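Local coordinates for protein exodeoxyribonuclease (Neisseria meningitidis, PDB 2JC5) that probably cleaves DNA at apurinic or apyrimidinic sites during repair, as a metal-dependent phosphodiesterase of the AP endonuclease/ExoA family, at residues G201-S206 / G217-Y222; N8-R13 / E36-E41; E87-E92 / Y124-A129. One frame throughout, in Å; residues are numbered along the deposited sequence. Where two conformers were deposited one is given.

How the contacts relate
Along the chain come contact 2, then contact 3, then contact 1. All lie in one DNase I-like domain, built on two beta sheets. Contact 2 joins the segments that follow the neighbouring strands 2-8 and 31-35 of the first sheet. Contact 1 belongs to the second sheet, on strand 217-225. Contact 3 packs helix 87-90 on helix 117-139, both from connections between strands of that second sheet. The centres of contacts 1 and 2 are about 18 Å apart, and Asp-221 OD1 lies 4.1 Å from Asn-8 CB. The bicine pocket and the magnesium site are therefore neighbours. Contact 3 touches neither; its nearest atoms are about 7 Å from contact 2 and about 10 Å from contact 1.

Contact 1: residues G201-S206 / G217-Y222; sequences GYTWWS and GWRIDY. With BCN (bicine), chain C.
Trp-204 turns the edge of its six-membered ring to the face of the Trp-218 five-membered ring. The stack is T-shaped, with planes at 71° and Trp-204 CE3 3.5 Å from Trp-218 CD1. Trp-204 has CG anti to its backbone N (chi1 179°), which runs the indole alongside Trp-218. Both indoles bound the bicine pocket, and Trp-204 CZ3 comes 3.7 Å from bicine C6. Trp-204 NE1 is hydrogen-bonded to Asp-246 OD2. Along the backbone, Trp-218 O accepts from Thr-203 N and Trp-204 N, both at 2.9 Å, and Trp-218 N donates to Trp-204 O. Two residues face one, a classic beta bulge. Thr-203 OG1 gives its hydrogen to the anti lone pair of Asp-221 OD2 at 2.6 Å and accepts from Ile-220 N. The same Asp-221 oxygen is hydrogen-bonded to His-247 ND1. Asp-221 is predicted to matter for catalysis, consistent with Thr-203 as a second-shell residue positioning it. Gly-217 lies against two rings: CA is 3.6 Å from Tyr-202 CD2 and 3.4 Å from Trp-205 CD1. Segment 201-206 runs between strand 217-225 and the loop before strand 250-254, hydrogen-bonding to Asp-246 and Ala-248. Strand 217-225 also pairs with strands 143-147 and 189-190.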
loop_
_atom_site.group_PDB
_atom_site.type_symbol
_atom_site.label_atom_id
_atom_site.label_comp_id
_atom_site.label_asym_id
_atom_site.label_seq_id
_atom_site.Cartn_x
_atom_site.Cartn_y
_atom_site.Cartn_z
ATOM N N GLY A 201 -7.465 9.020 -10.072
ATOM C CA GLY A 201 -6.648 8.824 -8.884
ATOM C C GLY A 201 -5.375 8.032 -9.076
ATOM O O GLY A 201 -5.009 7.239 -8.208
ATOM N N TYR A 202 -4.685 8.228 -10.198
ATOM C CA TYR A 202 -3.426 7.515 -10.432
ATOM C C TYR A 202 -2.457 7.771 -9.278
ATOM O O TYR A 202 -2.391 8.868 -8.737
ATOM C CB TYR A 202 -2.726 7.947 -11.730
ATOM C CG TYR A 202 -3.547 7.970 -12.989
ATOM C CD1 TYR A 202 -4.573 7.069 -13.218
ATOM C CD2 TYR A 202 -3.267 8.897 -13.992
ATOM C CE1 TYR A 202 -5.315 7.094 -14.410
ATOM C CE2 TYR A 202 -4.000 8.930 -15.171
ATOM C CZ TYR A 202 -5.027 8.042 -15.372
ATOM O OH TYR A 202 -5.743 8.121 -16.537
ATOM N N THR A 203 -1.683 6.740 -8.956
ATOM C CA THR A 203 -0.714 6.751 -7.869
ATOM C C THR A 203 0.693 6.354 -8.296
ATOM O O THR A 203 1.597 6.433 -7.474
ATOM C CB THR A 203 -1.144 5.804 -6.720
ATOM O OG1 THR A 203 -1.205 4.451 -7.191
ATOM C CG2 THR A 203 -2.494 6.221 -6.147
ATOM N N TRP A 204 0.882 5.959 -9.563
ATOM C CA TRP A 204 2.195 5.551 -10.064
ATOM C C TRP A 204 2.404 5.972 -11.504
ATOM O O TRP A 204 1.483 5.893 -12.319
ATOM C CB TRP A 204 2.341 4.026 -9.973
ATOM C CG TRP A 204 3.657 3.534 -10.501
ATOM C CD1 TRP A 204 4.866 3.586 -9.882
ATOM C CD2 TRP A 204 3.876 2.914 -11.762
ATOM N NE1 TRP A 204 5.836 3.046 -10.688
ATOM C CE2 TRP A 204 5.253 2.612 -11.849
ATOM C CE3 TRP A 204 3.044 2.582 -12.829
ATOM C CZ2 TRP A 204 5.820 2.011 -12.965
ATOM C CZ3 TRP A 204 3.613 1.989 -13.941
ATOM C CH2 TRP A 204 4.996 1.709 -13.997
ATOM N N TRP A 205 3.629 6.409 -11.803
ATOM C CA TRP A 205 4.079 6.720 -13.157
ATOM C C TRP A 205 5.492 6.180 -13.244
ATOM O O TRP A 205 6.221 6.240 -12.254
ATOM C CB TRP A 205 4.101 8.228 -13.403
ATOM C CG TRP A 205 2.805 8.921 -13.117
ATOM C CD1 TRP A 205 1.887 9.365 -14.041
ATOM C CD2 TRP A 205 2.252 9.244 -11.824
ATOM N NE1 TRP A 205 0.825 9.951 -13.396
ATOM C CE2 TRP A 205 1.020 9.887 -12.044
ATOM C CE3 TRP A 205 2.695 9.071 -10.507
ATOM C CZ2 TRP A 205 0.219 10.329 -11.001
ATOM C CZ3 TRP A 205 1.903 9.512 -9.483
ATOM C CH2 TRP A 205 0.684 10.145 -9.731
ATOM N N SER A 206 5.910 5.678 -14.408
ATOM C CA SER A 206 7.170 4.943 -14.449
ATOM C C SER A 206 8.432 5.771 -14.228
ATOM O O SER A 206 9.472 5.212 -13.883
ATOM C CB SER A 206 7.301 4.132 -15.726
ATOM O OG SER A 206 7.591 4.934 -16.834
ATOM N N GLY A 217 -0.285 7.432 -16.036
ATOM C CA GLY A 217 -0.370 6.907 -14.694
ATOM C C GLY A 217 -1.207 5.657 -14.556
ATOM O O GLY A 217 -1.997 5.289 -15.443
ATOM N N TRP A 218 -1.021 5.016 -13.404
ATOM C CA TRP A 218 -1.805 3.876 -13.009
ATOM C C TRP A 218 -2.199 4.051 -11.555
ATOM O O TRP A 218 -1.385 4.510 -10.751
ATOM C CB TRP A 218 -0.987 2.581 -13.061
ATOM C CG TRP A 218 -0.382 2.166 -14.363
ATOM C CD1 TRP A 218 0.428 2.898 -15.193
ATOM C CD2 TRP A 218 -0.443 0.850 -14.922
ATOM N NE1 TRP A 218 0.819 2.129 -16.263
ATOM C CE2 TRP A 218 0.312 0.865 -16.114
ATOM C CE3 TRP A 218 -1.088 -0.339 -14.539
ATOM C CZ2 TRP A 218 0.443 -0.259 -16.922
ATOM C CZ3 TRP A 218 -0.935 -1.455 -15.326
ATOM C CH2 TRP A 218 -0.191 -1.408 -16.514
ATOM N N ARG A 219 -3.414 3.640 -11.199
ATOM C CA ARG A 219 -3.809 3.571 -9.797
ATOM C C ARG A 219 -3.591 2.131 -9.319
ATOM O O ARG A 219 -4.420 1.237 -9.548
ATOM C CB ARG A 219 -5.264 3.989 -9.600
ATOM C CG ARG A 219 -5.631 4.088 -8.124
ATOM C CD ARG A 219 -7.003 4.638 -7.953
ATOM N NE ARG A 219 -8.022 3.682 -8.351
ATOM C CZ ARG A 219 -8.661 2.869 -7.519
ATOM N NH1 ARG A 219 -8.394 2.883 -6.207
ATOM N NH2 ARG A 219 -9.579 2.046 -8.010
ATOM N N ILE A 220 -2.434 1.901 -8.707
ATOM C CA ILE A 220 -2.065 0.575 -8.207
ATOM C C ILE A 220 -1.890 0.530 -6.684
ATOM O O ILE A 220 -1.648 -0.546 -6.136
ATOM C CB ILE A 220 -0.829 0.010 -8.938
ATOM C CG1 ILE A 220 0.367 0.958 -8.807
ATOM C CG2 ILE A 220 -1.170 -0.285 -10.401
ATOM C CD1 ILE A 220 1.690 0.376 -9.355
ATOM N N ASP A 221 -2.016 1.682 -6.021
ATOM C CA ASP A 221 -1.958 1.785 -4.567
ATOM C C ASP A 221 -3.373 1.961 -4.064
ATOM O O ASP A 221 -4.167 2.684 -4.677
ATOM C CB ASP A 221 -1.084 2.961 -4.165
ATOM C CG ASP A 221 0.351 2.799 -4.646
ATOM O OD1 ASP A 221 1.156 2.152 -3.925
ATOM O OD2 ASP A 221 0.694 3.307 -5.741
ATOM N N TYR A 222 -3.689 1.283 -2.972
ATOM C CA TYR A 222 -5.049 1.242 -2.435
ATOM C C TYR A 222 -5.055 1.347 -0.928
ATOM O O TYR A 222 -4.090 0.976 -0.261
ATOM C CB TYR A 222 -5.739 -0.095 -2.729
ATOM C CG TYR A 222 -5.947 -0.484 -4.154
ATOM C CD1 TYR A 222 -4.900 -0.983 -4.921
ATOM C CD2 TYR A 222 -7.200 -0.407 -4.740
ATOM C CE1 TYR A 222 -5.096 -1.348 -6.223
ATOM C CE2 TYR A 222 -7.398 -0.791 -6.042
ATOM C CZ TYR A 222 -6.342 -1.275 -6.780
ATOM O OH TYR A 222 -6.563 -1.683 -8.081
HETATM N N1 BCN C . 3.624 -2.725 -12.907
HETATM C C1 BCN C . 2.903 -3.810 -12.203
HETATM C C2 BCN C . 3.626 -5.134 -12.269
HETATM O O21 BCN C . 3.147 -6.100 -11.609
HETATM O O22 BCN C . 4.656 -5.221 -12.958
HETATM C C3 BCN C . 4.200 -1.725 -11.996
HETATM C C4 BCN C . 5.611 -2.144 -11.629
HETATM O O4 BCN C . 6.433 -2.416 -12.791
HETATM C C5 BCN C . 2.738 -2.065 -13.930
HETATM C C6 BCN C . 3.561 -1.538 -15.099
HETATM O O6 BCN C . 4.613 -2.435 -15.461
#

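Contact 2: residues N8-R13 / E36-E41; sequences NVNGIR and ELKAQE. With MG (magnesium ion), chain B.
Asn-10 and Glu-36 share the magnesium ion. Asn-10 OD1 binds it at 2.3 Å and Glu-36 OE1 at 2.1 Å, and four waters complete six ligands. The two side chains run alongside each other, each with CG anti to its backbone N (chi1 -163° for Asn-10). Their oxygens come close because the metal holds both. Asn-8 takes part at second shell: its OD1 accepts from one metal-bound water and, in an Asx turn, from Asn-10 N at 2.9 Å. Its ND2 is hydrogen-bonded to Asp-149 OD2. Another metal-bound water donates to Glu-36 OE2. This is the metal centre of the DNase I-like fold, formed where strands 2-8 and 31-35 run out into loops. Backbone bonds join the loops. Gly-11 N donates to Glu-36 O at 2.8 Å, and Ile-12 N donates to Leu-37 O at 2.9 Å. Gly-11 is the N-cap residue of helix 12-17. The bend of Arg-13 at chi3 (-75°) brings its NH2 to Lys-38 O, at the guanidinium edge. This NH2 donates in the guanidinium plane to Lys-38 O at 2.8 Å. The Lys-38 chain extends past Gly-11, with CG 3.8 Å from Gly-11 CA. Its NZ reaches Asn-10 O and OD1 through two separate waters. Apolar contact is made by Ile-12 with Leu-37 and Ala-39, and Met-48 of helix 46-49 touches Ile-12 too.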
loop_
_atom_site.group_PDB
_atom_site.type_symbol
_atom_site.label_atom_id
_atom_site.label_comp_id
_atom_site.label_asym_id
_atom_site.label_seq_id
_atom_site.Cartn_x
_atom_site.Cartn_y
_atom_site.Cartn_z
ATOM N N ASN A 8 4.354 3.929 -1.401
ATOM C CA ASN A 8 5.495 3.181 -1.905
ATOM C C ASN A 8 6.593 4.188 -2.163
ATOM O O ASN A 8 6.452 5.087 -3.015
ATOM C CB ASN A 8 5.129 2.373 -3.155
ATOM C CG ASN A 8 6.334 1.678 -3.766
ATOM O OD1 ASN A 8 7.456 2.226 -3.751
ATOM N ND2 ASN A 8 6.126 0.482 -4.307
ATOM N N VAL A 9 7.635 4.104 -1.333
ATOM C CA VAL A 9 8.679 5.132 -1.287
ATOM C C VAL A 9 9.828 4.917 -2.259
ATOM O O VAL A 9 10.713 5.770 -2.368
ATOM C CB VAL A 9 9.207 5.354 0.154
ATOM C CG1 VAL A 9 8.059 5.893 1.047
ATOM C CG2 VAL A 9 9.847 4.055 0.740
ATOM N N ASN A 10 9.803 3.798 -2.992
ATOM C CA ASN A 10 10.840 3.525 -3.985
ATOM C C ASN A 10 12.239 3.694 -3.390
ATOM O O ASN A 10 13.094 4.364 -3.957
ATOM C CB ASN A 10 10.645 4.439 -5.204
ATOM C CG ASN A 10 11.397 3.961 -6.430
ATOM O OD1 ASN A 10 11.521 2.754 -6.673
ATOM N ND2 ASN A 10 11.870 4.909 -7.233
ATOM N N GLY A 11 12.449 3.071 -2.239
ATOM C CA GLY A 11 13.692 3.182 -1.508
ATOM C C GLY A 11 13.595 4.250 -0.453
ATOM O O GLY A 11 13.549 5.446 -0.777
ATOM N N ILE A 12 13.571 3.857 0.817
ATOM C CA ILE A 12 13.372 4.837 1.874
ATOM C C ILE A 12 14.558 5.808 1.972
ATOM O O ILE A 12 14.377 7.010 2.249
ATOM C CB ILE A 12 13.052 4.171 3.237
ATOM C CG1 ILE A 12 12.568 5.220 4.237
ATOM C CG2 ILE A 12 14.264 3.416 3.800
ATOM C CD1 ILE A 12 11.954 4.609 5.479
ATOM N N ARG A 13 15.763 5.323 1.701
ATOM C CA ARG A 13 16.912 6.222 1.733
ATOM C C ARG A 13 16.784 7.302 0.638
ATOM O O ARG A 13 17.029 8.497 0.880
ATOM C CB ARG A 13 18.233 5.445 1.664
ATOM C CG ARG A 13 18.547 4.722 2.959
ATOM C CD ARG A 13 19.703 3.746 2.842
ATOM N NE ARG A 13 19.310 2.533 2.123
ATOM C CZ ARG A 13 20.140 1.540 1.832
ATOM N NH1 ARG A 13 21.416 1.608 2.209
ATOM N NH2 ARG A 13 19.689 0.462 1.205
ATOM N N GLU A 36 8.412 -0.797 -0.140
ATOM C CA GLU A 36 9.695 -0.792 -0.840
ATOM C C GLU A 36 10.758 0.052 -0.140
ATOM O O GLU A 36 11.304 1.027 -0.684
ATOM C CB GLU A 36 9.556 -0.463 -2.332
ATOM C CG GLU A 36 10.767 -0.996 -3.093
ATOM C CD GLU A 36 10.866 -0.592 -4.532
ATOM O OE1 GLU A 36 10.244 0.404 -4.929
ATOM O OE2 GLU A 36 11.593 -1.285 -5.274
ATOM N N LEU A 37 11.096 -0.387 1.067
ATOM C CA LEU A 37 12.186 0.210 1.827
ATOM C C LEU A 37 13.510 0.154 1.039
ATOM O O LEU A 37 14.333 1.065 1.128
ATOM C CB LEU A 37 12.405 -0.534 3.124
ATOM C CG LEU A 37 11.248 -0.511 4.133
ATOM C CD1 LEU A 37 11.508 -1.481 5.323
ATOM C CD2 LEU A 37 10.992 0.912 4.590
ATOM N N LYS A 38 13.713 -0.931 0.304
ATOM C CA LYS A 38 14.991 -1.224 -0.381
ATOM C C LYS A 38 16.147 -1.154 0.616
ATOM O O LYS A 38 17.218 -0.628 0.300
ATOM C CB LYS A 38 15.299 -0.275 -1.559
ATOM C CG LYS A 38 14.373 -0.318 -2.768
ATOM C CD LYS A 38 15.022 0.482 -3.932
ATOM C CE LYS A 38 14.195 0.513 -5.182
ATOM N NZ LYS A 38 15.010 1.053 -6.296
ATOM N N ALA A 39 15.923 -1.686 1.810
ATOM C CA ALA A 39 16.858 -1.548 2.917
ATOM C C ALA A 39 16.596 -2.689 3.869
ATOM O O ALA A 39 15.445 -3.096 4.035
ATOM C CB ALA A 39 16.666 -0.194 3.637
ATOM N N GLN A 40 17.660 -3.222 4.461
ATOM C CA GLN A 40 17.544 -4.137 5.586
ATOM C C GLN A 40 17.679 -3.367 6.889
ATOM O O GLN A 40 18.004 -2.187 6.885
ATOM C CB GLN A 40 18.600 -5.211 5.462
ATOM C CG GLN A 40 18.422 -5.975 4.179
ATOM C CD GLN A 40 19.478 -6.980 3.949
ATOM O OE1 GLN A 40 20.662 -6.734 4.195
ATOM N NE2 GLN A 40 19.067 -8.141 3.442
ATOM N N GLU A 41 17.426 -4.029 8.009
ATOM C CA GLU A 41 17.413 -3.332 9.290
ATOM C C GLU A 41 18.729 -2.592 9.555
ATOM O O GLU A 41 18.722 -1.450 10.022
ATOM C CB GLU A 41 17.073 -4.298 10.422
ATOM C CG GLU A 41 16.771 -3.621 11.747
ATOM C CD GLU A 41 16.106 -4.546 12.753
ATOM O OE1 GLU A 41 15.225 -5.365 12.368
ATOM O OE2 GLU A 41 16.464 -4.431 13.946
HETATM MG MG MG B . 9.990 1.038 -6.911
HETATM O O HOH W 1 8.616 2.194 -6.355
HETATM O O HOH W 2 15.178 3.770 -5.477
HETATM O O HOH W 3 13.274 1.619 -8.694
HETATM O O HOH W 4 11.410 -0.018 -7.429
HETATM O O HOH W 5 9.627 1.376 -8.875
HETATM O O HOH W 6 8.725 -0.251 -7.168
#

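Contact 3: residues E87-E92 / Y124-A129; sequences EEFDRE and YRFLDA
Phe-89 and Phe-126 form a T-shaped pair at the centre of this contact. The edge of Phe-126 is turned to the face of Phe-89, with ring centres 5.0 Å apart and planes at 65°. Phe-126 CD2 does the touching. It sits over one face of Phe-89, offset toward the rim, 3.7 Å from Phe-89 CG. The first torsions set this up. Phe-89 has CG anti to its carbonyl carbon (chi1 -54°), and the ring extends toward helix 117-139. Phe-126 has CG anti to its backbone N (chi1 -171°), which presents its CD2 edge to the Phe-89 face. The far end of the Phe-89 ring meets the helix itself: CZ lies 3.6 Å from Phe-126 N, and CE2 lies 3.7 Å from Ala-129 CB. Helix 117-139 is the helix of a beta-alpha-beta crossover between the parallel strands 103-109 and 143-147. Helix 87-90 belongs to the connection from strand 79-82 to strand 95-100 of the same sheet. Val-122, one turn before Phe-126 on helix 117-139, also touches Phe-89, and Met-84 touches the side chains of both Phe-89 and Phe-126. On the outer side the oppositely charged Glu-88 and Arg-125 are in salt-bridge position, but their modelled geometry is doubtful. Both residues have alternate conformers, and the modelled separation is implausibly short. Further along, Glu-92 forms salt bridges with Arg-94 and with Arg-119 of the long helix.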
loop_
_atom_site.group_PDB
_atom_site.type_symbol
_atom_site.label_atom_id
_atom_site.label_comp_id
_atom_site.label_asym_id
_atom_site.label_seq_id
_atom_site.Cartn_x
_atom_site.Cartn_y
_atom_site.Cartn_z
ATOM N N GLU A 87 6.842 -18.707 4.111
ATOM C CA GLU A 87 8.268 -18.460 3.964
ATOM C C GLU A 87 8.623 -17.822 2.620
ATOM O O GLU A 87 9.383 -16.838 2.592
ATOM C CB GLU A 87 9.056 -19.758 4.166
ATOM C CG GLU A 87 10.537 -19.606 3.952
ATOM N N GLU A 88 8.069 -18.364 1.534
ATOM C CA GLU A 88 8.397 -17.911 0.180
ATOM C C GLU A 88 8.243 -16.396 0.039
ATOM O O GLU A 88 9.057 -15.732 -0.596
ATOM C CB GLU A 88 7.523 -18.603 -0.884
ATOM C CG GLU A 88 7.957 -18.297 -2.310
ATOM C CD GLU A 88 7.044 -18.866 -3.385
ATOM O OE1 GLU A 88 6.171 -19.713 -3.091
ATOM O OE2 GLU A 88 7.213 -18.444 -4.549
ATOM N N PHE A 89 7.175 -15.855 0.610
ATOM C CA PHE A 89 6.863 -14.447 0.452
ATOM C C PHE A 89 7.493 -13.631 1.569
ATOM O O PHE A 89 7.951 -12.505 1.344
ATOM C CB PHE A 89 5.347 -14.252 0.435
ATOM C CG PHE A 89 4.629 -15.113 -0.589
ATOM C CD1 PHE A 89 5.046 -15.148 -1.909
ATOM C CD2 PHE A 89 3.524 -15.861 -0.233
ATOM C CE1 PHE A 89 4.380 -15.956 -2.853
ATOM C CE2 PHE A 89 2.857 -16.655 -1.174
ATOM C CZ PHE A 89 3.293 -16.691 -2.468
ATOM N N ASP A 90 7.519 -14.188 2.780
ATOM C CA ASP A 90 8.108 -13.492 3.910
ATOM C C ASP A 90 9.601 -13.238 3.771
ATOM O O ASP A 90 10.090 -12.240 4.312
ATOM C CB ASP A 90 7.800 -14.209 5.222
ATOM C CG ASP A 90 6.365 -14.032 5.653
ATOM O OD1 ASP A 90 5.679 -13.106 5.151
ATOM O OD2 ASP A 90 5.917 -14.825 6.505
ATOM N N ARG A 91 10.311 -14.079 3.008
ATOM C CA ARG A 91 11.718 -13.819 2.735
ATOM C C ARG A 91 11.879 -12.516 1.961
ATOM O O ARG A 91 12.972 -11.992 1.874
ATOM C CB ARG A 91 12.395 -14.981 2.022
ATOM C CG ARG A 91 12.706 -16.123 2.967
ATOM C CD ARG A 91 13.353 -17.299 2.264
ATOM N NE ARG A 91 13.161 -18.523 3.028
ATOM C CZ ARG A 91 12.106 -16.820 -1.145
ATOM N NH1 ARG A 91 12.114 -15.946 -2.147
ATOM N NH2 ARG A 91 11.568 -18.021 -1.320
ATOM N N GLU A 92 10.787 -12.015 1.369
ATOM C CA GLU A 92 10.833 -10.788 0.577
ATOM C C GLU A 92 10.333 -9.541 1.300
ATOM O O GLU A 92 10.383 -8.454 0.719
ATOM C CB GLU A 92 10.039 -10.997 -0.714
ATOM C CG GLU A 92 10.584 -12.188 -1.553
ATOM C CD GLU A 92 9.962 -12.358 -2.931
ATOM O OE1 GLU A 92 9.000 -11.634 -3.285
ATOM O OE2 GLU A 92 10.459 -13.253 -3.683
ATOM N N TYR A 124 0.943 -14.427 -9.066
ATOM C CA TYR A 124 -0.297 -15.202 -9.001
ATOM C C TYR A 124 -0.354 -16.117 -7.784
ATOM O O TYR A 124 -1.404 -16.239 -7.178
ATOM C CB TYR A 124 -0.528 -16.021 -10.270
ATOM C CG TYR A 124 -1.051 -15.231 -11.454
ATOM C CD1 TYR A 124 -2.126 -14.357 -11.309
ATOM C CD2 TYR A 124 -0.518 -15.411 -12.728
ATOM C CE1 TYR A 124 -2.646 -13.667 -12.390
ATOM C CE2 TYR A 124 -1.039 -14.726 -13.826
ATOM C CZ TYR A 124 -2.096 -13.844 -13.637
ATOM O OH TYR A 124 -2.616 -13.156 -14.709
ATOM N N ARG A 125 0.753 -16.758 -7.416
ATOM C CA ARG A 125 0.760 -17.551 -6.192
ATOM C C ARG A 125 0.513 -16.678 -4.946
ATOM O O ARG A 125 -0.166 -17.090 -4.009
ATOM C CB ARG A 125 2.057 -18.360 -6.090
ATOM C CG ARG A 125 2.123 -19.460 -7.139
ATOM C CD ARG A 125 3.187 -20.484 -6.840
ATOM N NE ARG A 125 4.535 -19.945 -7.008
ATOM C CZ ARG A 125 5.336 -19.532 -6.026
ATOM N NH1 ARG A 125 4.950 -19.579 -4.755
ATOM N NH2 ARG A 125 6.548 -19.073 -6.318
ATOM N N PHE A 126 1.040 -15.455 -4.932
ATOM C CA PHE A 126 0.752 -14.538 -3.834
ATOM C C PHE A 126 -0.738 -14.189 -3.744
ATOM O O PHE A 126 -1.344 -14.204 -2.669
ATOM C CB PHE A 126 1.570 -13.273 -4.014
ATOM C CG PHE A 126 1.523 -12.348 -2.835
ATOM C CD1 PHE A 126 0.428 -11.525 -2.599
ATOM C CD2 PHE A 126 2.581 -12.310 -1.956
ATOM C CE1 PHE A 126 0.394 -10.691 -1.493
ATOM C CE2 PHE A 126 2.573 -11.465 -0.860
ATOM C CZ PHE A 126 1.466 -10.656 -0.631
ATOM N N LEU A 127 -1.338 -13.891 -4.890
ATOM C CA LEU A 127 -2.760 -13.618 -4.919
ATOM C C LEU A 127 -3.559 -14.772 -4.317
ATOM O O LEU A 127 -4.502 -14.558 -3.568
ATOM C CB LEU A 127 -3.246 -13.345 -6.351
ATOM C CG LEU A 127 -2.700 -12.149 -7.152
ATOM C CD1 LEU A 127 -3.584 -11.874 -8.387
ATOM C CD2 LEU A 127 -2.525 -10.908 -6.288
ATOM N N ASP A 128 -3.190 -16.005 -4.668
ATOM C CA ASP A 128 -3.938 -17.159 -4.180
ATOM C C ASP A 128 -3.731 -17.415 -2.700
ATOM O O ASP A 128 -4.647 -17.876 -2.018
ATOM C CB ASP A 128 -3.570 -18.412 -4.982
ATOM C CG ASP A 128 -4.063 -18.361 -6.409
ATOM O OD1 ASP A 128 -5.067 -17.674 -6.684
ATOM O OD2 ASP A 128 -3.456 -19.039 -7.276
ATOM N N ALA A 129 -2.536 -17.117 -2.190
ATOM C CA ALA A 129 -2.251 -17.266 -0.753
ATOM C C ALA A 129 -2.853 -16.151 0.074
ATOM O O ALA A 129 -3.215 -16.354 1.221
ATOM C CB ALA A 129 -0.740 -17.343 -0.500
#